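Long-range contacts in putative uronate isomerase (Thermotoga maritima, PDB 4NAR), which is probably an isomerase whose precise reaction is unsettled, though its family is generally linked to lactate racemase activity: residues 272-277 / 409-414; 304-309 / 375-380. One frame throughout, in Å; residues are numbered along the deposited sequence.

Overall arrangement
Both contacts belong to one five-stranded parallel sheet, and strand 268-274 of interaction 1 and strand 302-308 of interaction 2 are neighbours in it. Gln273 N meets Ile305 O and Ile275 N meets Tyr307 O, probably as hydrogen bonds, so the two contacts are joined side by side in the sheet, their centres about 10 Å apart. Interaction 1 adds the outermost strand, 409-412; it is partly buried, and its chemistry centres on an indole face and a bonded glutamine amide. Interaction 2 is further into the sheet and more deeply buried, with four ladder hydrogen bonds and mainly aliphatic side chains on each face. The segments of interaction 2 fall in the chain between those of interaction 1.

Interaction 1: 272-277 / 409-414; sequences VQVIGE and SLWIVP
Trp411 receives two valines from the neighbouring strand, each on a different part of its indole. Val274 CG2 sits over one face, 3.7 Å from the centroid of the five-membered ring and 18° off its normal, a CH-pi contact. Val272 lies beside the tryptophan, pointing the same way, and its CG1 meets Trp411 CZ3 at 3.6 Å. With CG anti to the backbone N (chi1 -171°), the indole begins on the same face of the sheet as Val272. Val274 CB also packs 3.6 Å from Val413 CG2.

The face bearing Gln273 and Ile412 is partly polar. The glutamine bends at chi2 (-80°), and its amide lies against the isoleucine: Gln273 CD is 3.5 Å from Ile412 CD1, and Gln273 OE1 is 3.3 Å from Ile412 CG2. Two bonds fix the rotation of this amide, NE2 to Gly288 O and OE1 from Gly416 N.

Between the two faces runs a parallel ladder. Val272 N donates to Leu410 O at 2.8 Å, Ile412 N to Val272 O at 2.9 Å, and Val274 N to Ile412 O at 3.0 Å. The peptide bond before Pro414 is cis, and a backbone bond between Val274 and Gly415 follows beyond it. Farther out, Ile399 and Lys401 touch the indole, Phe404 lies on Val272, and Tyr420 packs on Ile412.

An alanine in place of Trp411 would probably leave Val274 CG2 without its aromatic platform and open a gap between Val272 and the loop residues Ile399 and Lys401. The outermost strand is thus joined to the sheet by main-chain bonds, by aliphatic groups packed on an indole, and by a buried amide whose two ends are both satisfied.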
loop_
_atom_site.group_PDB
_atom_site.type_symbol
_atom_site.label_atom_id
_atom_site.label_comp_id
_atom_site.label_asym_id
_atom_site.label_seq_id
_atom_site.Cartn_x
_atom_site.Cartn_y
_atom_site.Cartn_z
ATOM N N VAL A 272 -2.784 -17.539 12.250
ATOM C CA VAL A 272 -2.352 -17.895 10.904
ATOM C C VAL A 272 -2.977 -16.915 9.923
ATOM O O VAL A 272 -4.205 -16.871 9.771
ATOM C CB VAL A 272 -2.743 -19.336 10.505
ATOM C CG1 VAL A 272 -2.390 -19.607 9.041
ATOM C CG2 VAL A 272 -2.055 -20.356 11.411
ATOM N N GLN A 273 -2.128 -16.115 9.281
ATOM C CA GLN A 273 -2.577 -15.206 8.239
ATOM C C GLN A 273 -2.610 -15.948 6.898
ATOM O O GLN A 273 -1.569 -16.253 6.311
ATOM C CB GLN A 273 -1.677 -13.967 8.185
ATOM C CG GLN A 273 -1.909 -13.000 9.351
ATOM C CD GLN A 273 -3.137 -12.107 9.158
ATOM O OE1 GLN A 273 -4.066 -12.440 8.408
ATOM N NE2 GLN A 273 -3.149 -10.965 9.852
ATOM N N VAL A 274 -3.813 -16.250 6.424
ATOM C CA VAL A 274 -3.974 -17.044 5.206
ATOM C C VAL A 274 -3.865 -16.150 3.953
ATOM O O VAL A 274 -4.832 -15.501 3.559
ATOM C CB VAL A 274 -5.321 -17.794 5.244
ATOM C CG1 VAL A 274 -5.526 -18.632 3.985
ATOM C CG2 VAL A 274 -5.414 -18.634 6.523
ATOM N N ILE A 275 -2.684 -16.116 3.334
ATOM C CA ILE A 275 -2.381 -15.111 2.307
ATOM C C ILE A 275 -2.804 -15.523 0.894
ATOM O O ILE A 275 -2.487 -16.630 0.436
ATOM C CB ILE A 275 -0.859 -14.750 2.276
ATOM C CG1 ILE A 275 -0.347 -14.369 3.665
ATOM C CG2 ILE A 275 -0.580 -13.628 1.277
ATOM C CD1 ILE A 275 -1.170 -13.300 4.345
ATOM N N GLY A 276 -3.489 -14.621 0.191
ATOM C CA GLY A 276 -3.910 -14.876 -1.179
ATOM C C GLY A 276 -2.813 -14.701 -2.226
ATOM O O GLY A 276 -1.749 -14.135 -1.939
ATOM N N GLU A 277 -3.092 -15.190 -3.437
ATOM C CA GLU A 277 -2.216 -15.098 -4.602
ATOM C C GLU A 277 -1.720 -13.663 -4.871
ATOM O O GLU A 277 -0.631 -13.473 -5.425
ATOM C CB GLU A 277 -2.981 -15.626 -5.833
ATOM C CG GLU A 277 -2.111 -16.114 -7.016
ATOM C CD GLU A 277 -2.332 -15.328 -8.319
ATOM O OE1 GLU A 277 -1.393 -14.613 -8.753
ATOM O OE2 GLU A 277 -3.429 -15.440 -8.919
ATOM N N SER A 409 -6.241 -19.362 19.356
ATOM C CA SER A 409 -5.670 -19.362 18.018
ATOM C C SER A 409 -6.677 -18.790 17.028
ATOM O O SER A 409 -7.877 -18.747 17.305
ATOM C CB SER A 409 -5.247 -20.768 17.598
ATOM O OG SER A 409 -4.334 -21.307 18.539
ATOM N N LEU A 410 -6.191 -18.347 15.874
ATOM C CA LEU A 410 -7.063 -17.756 14.870
ATOM C C LEU A 410 -6.587 -18.056 13.451
ATOM O O LEU A 410 -5.413 -17.855 13.114
ATOM C CB LEU A 410 -7.172 -16.241 15.071
ATOM C CG LEU A 410 -8.544 -15.679 15.478
ATOM C CD1 LEU A 410 -8.709 -14.258 14.955
ATOM C CD2 LEU A 410 -9.715 -16.575 15.031
ATOM N N TRP A 411 -7.518 -18.526 12.630
ATOM C CA TRP A 411 -7.289 -18.783 11.219
ATOM C C TRP A 411 -7.933 -17.615 10.472
ATOM O O TRP A 411 -9.159 -17.531 10.363
ATOM C CB TRP A 411 -7.941 -20.114 10.841
ATOM C CG TRP A 411 -7.648 -20.646 9.474
ATOM C CD1 TRP A 411 -8.444 -20.545 8.367
ATOM C CD2 TRP A 411 -6.502 -21.419 9.075
ATOM N NE1 TRP A 411 -7.860 -21.194 7.301
ATOM C CE2 TRP A 411 -6.665 -21.734 7.708
ATOM C CE3 TRP A 411 -5.348 -21.862 9.735
ATOM C CZ2 TRP A 411 -5.721 -22.472 6.994
ATOM C CZ3 TRP A 411 -4.415 -22.593 9.028
ATOM C CH2 TRP A 411 -4.602 -22.889 7.670
ATOM N N ILE A 412 -7.094 -16.704 9.986
ATOM C CA ILE A 412 -7.552 -15.451 9.395
ATOM C C ILE A 412 -7.635 -15.536 7.882
ATOM O O ILE A 412 -6.605 -15.657 7.202
ATOM C CB ILE A 412 -6.603 -14.285 9.776
ATOM C CG1 ILE A 412 -6.356 -14.268 11.293
ATOM C CG2 ILE A 412 -7.159 -12.938 9.290
ATOM C CD1 ILE A 412 -5.297 -13.254 11.713
ATOM N N VAL A 413 -8.866 -15.489 7.367
ATOM C CA VAL A 413 -9.129 -15.452 5.927
ATOM C C VAL A 413 -10.111 -14.328 5.652
ATOM O O VAL A 413 -11.155 -14.258 6.298
ATOM C CB VAL A 413 -9.775 -16.763 5.411
ATOM C CG1 VAL A 413 -10.069 -16.665 3.903
ATOM C CG2 VAL A 413 -8.893 -17.968 5.691
ATOM N N PRO A 414 -9.776 -13.428 4.711
ATOM C CA PRO A 414 -8.498 -13.389 3.983
ATOM C C PRO A 414 -7.394 -12.690 4.788
ATOM O O PRO A 414 -7.630 -11.703 5.508
ATOM C CB PRO A 414 -8.836 -12.576 2.729
ATOM C CG PRO A 414 -9.913 -11.619 3.207
ATOM C CD PRO A 414 -10.722 -12.399 4.232
#

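Interaction 2: 304-309 / 375-380; sequences IIIYAP and VILATS
Strands 302-308 and 373-379 are the two parallel strands of a beta-alpha-beta connection, in which Ile304 to Tyr307 pair in order with Val375 to Ala378. Within the segments, Ile376 N donates to Ile304 O at 2.6 Å, and the ladder continues with Ile306 N to Ile376 O at 2.8 Å. Ala378 N then reaches Ile306 O at 2.9 Å from above the carbonyl plane, 37° out of it. Ala308 N closes on Ala378 O, also at 2.9 Å.

On one face Ile306 is central. Its CG1 stands beside the backbone N, and a chi2 of 148° carries CD1 to two partners on the facing strand: Val375 CG1 at 3.6 Å, met by an oblique approach, and Leu377 CD2 at 3.9 Å, whose side chain runs alongside. The other face carries Ile305, which lies next to Ile376 and points the same way, with CG1 4.0 Å from Ile376 CD1. Ile305 CG2 is likewise 4.0 Å from Ala378 CB. This small methyl also meets Tyr307 at CD1.

Thr379 OG1 accepts from Ile381 N, while Ser380 OG bonds Ile311 O and so links the chain after 375-379 to the chain after 304-308. Helix 282-285 covers the Ile306 and Leu377 face through Ala285 and Val282, and helix 347-357 packs on Val375. On the other face, Ile305 touches Met394, and both Ile305 and Tyr307 rest on Val272 of the adjoining strand 268-274.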
loop_
_atom_site.group_PDB
_atom_site.type_symbol
_atom_site.label_atom_id
_atom_site.label_comp_id
_atom_site.label_asym_id
_atom_site.label_seq_id
_atom_site.Cartn_x
_atom_site.Cartn_y
_atom_site.Cartn_z
ATOM N N ILE A 304 2.886 -15.273 14.997
ATOM C CA ILE A 304 2.265 -14.925 13.730
ATOM C C ILE A 304 2.849 -15.807 12.625
ATOM O O ILE A 304 4.064 -15.797 12.382
ATOM C CB ILE A 304 2.458 -13.449 13.371
ATOM C CG1 ILE A 304 1.993 -12.568 14.524
ATOM C CG2 ILE A 304 1.669 -13.120 12.112
ATOM C CD1 ILE A 304 2.000 -11.091 14.205
ATOM N N ILE A 305 1.974 -16.567 11.971
ATOM C CA ILE A 305 2.356 -17.458 10.887
ATOM C C ILE A 305 1.798 -16.953 9.565
ATOM O O ILE A 305 0.579 -16.936 9.343
ATOM C CB ILE A 305 1.825 -18.888 11.132
ATOM C CG1 ILE A 305 2.458 -19.470 12.396
ATOM C CG2 ILE A 305 2.082 -19.779 9.919
ATOM C CD1 ILE A 305 1.574 -20.488 13.098
ATOM N N ILE A 306 2.698 -16.557 8.678
ATOM C CA ILE A 306 2.319 -16.057 7.374
ATOM C C ILE A 306 2.261 -17.244 6.413
ATOM O O ILE A 306 3.287 -17.728 5.904
ATOM C CB ILE A 306 3.321 -14.987 6.910
ATOM C CG1 ILE A 306 3.206 -13.770 7.830
ATOM C CG2 ILE A 306 3.087 -14.597 5.440
ATOM C CD1 ILE A 306 4.513 -13.037 8.007
ATOM N N TYR A 307 1.049 -17.736 6.186
ATOM C CA TYR A 307 0.886 -18.943 5.401
ATOM C C TYR A 307 0.659 -18.551 3.947
ATOM O O TYR A 307 -0.374 -17.961 3.603
ATOM C CB TYR A 307 -0.259 -19.782 5.978
ATOM C CG TYR A 307 -0.668 -20.989 5.162
ATOM C CD1 TYR A 307 0.261 -21.952 4.751
ATOM C CD2 TYR A 307 -2.000 -21.186 4.834
ATOM C CE1 TYR A 307 -0.146 -23.080 4.001
ATOM C CE2 TYR A 307 -2.415 -22.294 4.101
ATOM C CZ TYR A 307 -1.496 -23.236 3.684
ATOM O OH TYR A 307 -1.958 -24.318 2.962
ATOM N N ALA A 308 1.656 -18.857 3.113
ATOM C CA ALA A 308 1.695 -18.443 1.718
ATOM C C ALA A 308 2.626 -19.370 0.936
ATOM O O ALA A 308 3.757 -18.983 0.592
ATOM C CB ALA A 308 2.169 -17.005 1.621
ATOM N N PRO A 309 2.148 -20.595 0.643
ATOM C CA PRO A 309 2.961 -21.647 0.012
ATOM C C PRO A 309 3.583 -21.247 -1.321
ATOM O O PRO A 309 4.560 -21.872 -1.749
ATOM C CB PRO A 309 1.955 -22.791 -0.223
ATOM C CG PRO A 309 0.583 -22.133 -0.170
ATOM C CD PRO A 309 0.750 -21.023 0.847
ATOM N N VAL A 375 7.541 -14.295 14.322
ATOM C CA VAL A 375 6.984 -14.222 12.967
ATOM C C VAL A 375 7.491 -15.399 12.153
ATOM O O VAL A 375 8.709 -15.570 11.969
ATOM C CB VAL A 375 7.415 -12.933 12.221
ATOM C CG1 VAL A 375 6.850 -12.939 10.792
ATOM C CG2 VAL A 375 6.995 -11.691 13.000
ATOM N N ILE A 376 6.571 -16.213 11.658
ATOM C CA ILE A 376 6.966 -17.437 10.974
ATOM C C ILE A 376 6.525 -17.410 9.519
ATOM O O ILE A 376 5.390 -17.042 9.206
ATOM C CB ILE A 376 6.401 -18.668 11.706
ATOM C CG1 ILE A 376 7.018 -18.746 13.110
ATOM C CG2 ILE A 376 6.664 -19.964 10.921
ATOM C CD1 ILE A 376 5.996 -19.030 14.215
ATOM N N LEU A 377 7.444 -17.776 8.630
ATOM C CA LEU A 377 7.148 -17.876 7.215
ATOM C C LEU A 377 6.777 -19.321 6.870
ATOM O O LEU A 377 7.616 -20.235 6.969
ATOM C CB LEU A 377 8.349 -17.438 6.376
ATOM C CG LEU A 377 8.717 -15.948 6.360
ATOM C CD1 LEU A 377 9.645 -15.593 5.162
ATOM C CD2 LEU A 377 7.462 -15.082 6.357
ATOM N N ALA A 378 5.518 -19.531 6.486
ATOM C CA ALA A 378 5.082 -20.826 5.959
ATOM C C ALA A 378 4.889 -20.701 4.445
ATOM O O ALA A 378 3.763 -20.614 3.946
ATOM C CB ALA A 378 3.799 -21.294 6.642
ATOM N N THR A 379 6.011 -20.669 3.730
ATOM C CA THR A 379 6.041 -20.357 2.309
ATOM C C THR A 379 6.993 -21.333 1.614
ATOM O O THR A 379 7.465 -22.287 2.238
ATOM C CB THR A 379 6.529 -18.897 2.074
ATOM O OG1 THR A 379 7.961 -18.846 2.066
ATOM C CG2 THR A 379 6.018 -17.948 3.158
ATOM N N SER A 380 7.282 -21.115 0.331
ATOM C CA SER A 380 8.246 -21.989 -0.338
ATOM C C SER A 380 9.671 -21.436 -0.256
ATOM O O SER A 380 10.579 -21.906 -0.952
ATOM C CB SER A 380 7.836 -22.337 -1.779
ATOM O OG SER A 380 7.540 -21.176 -2.515
#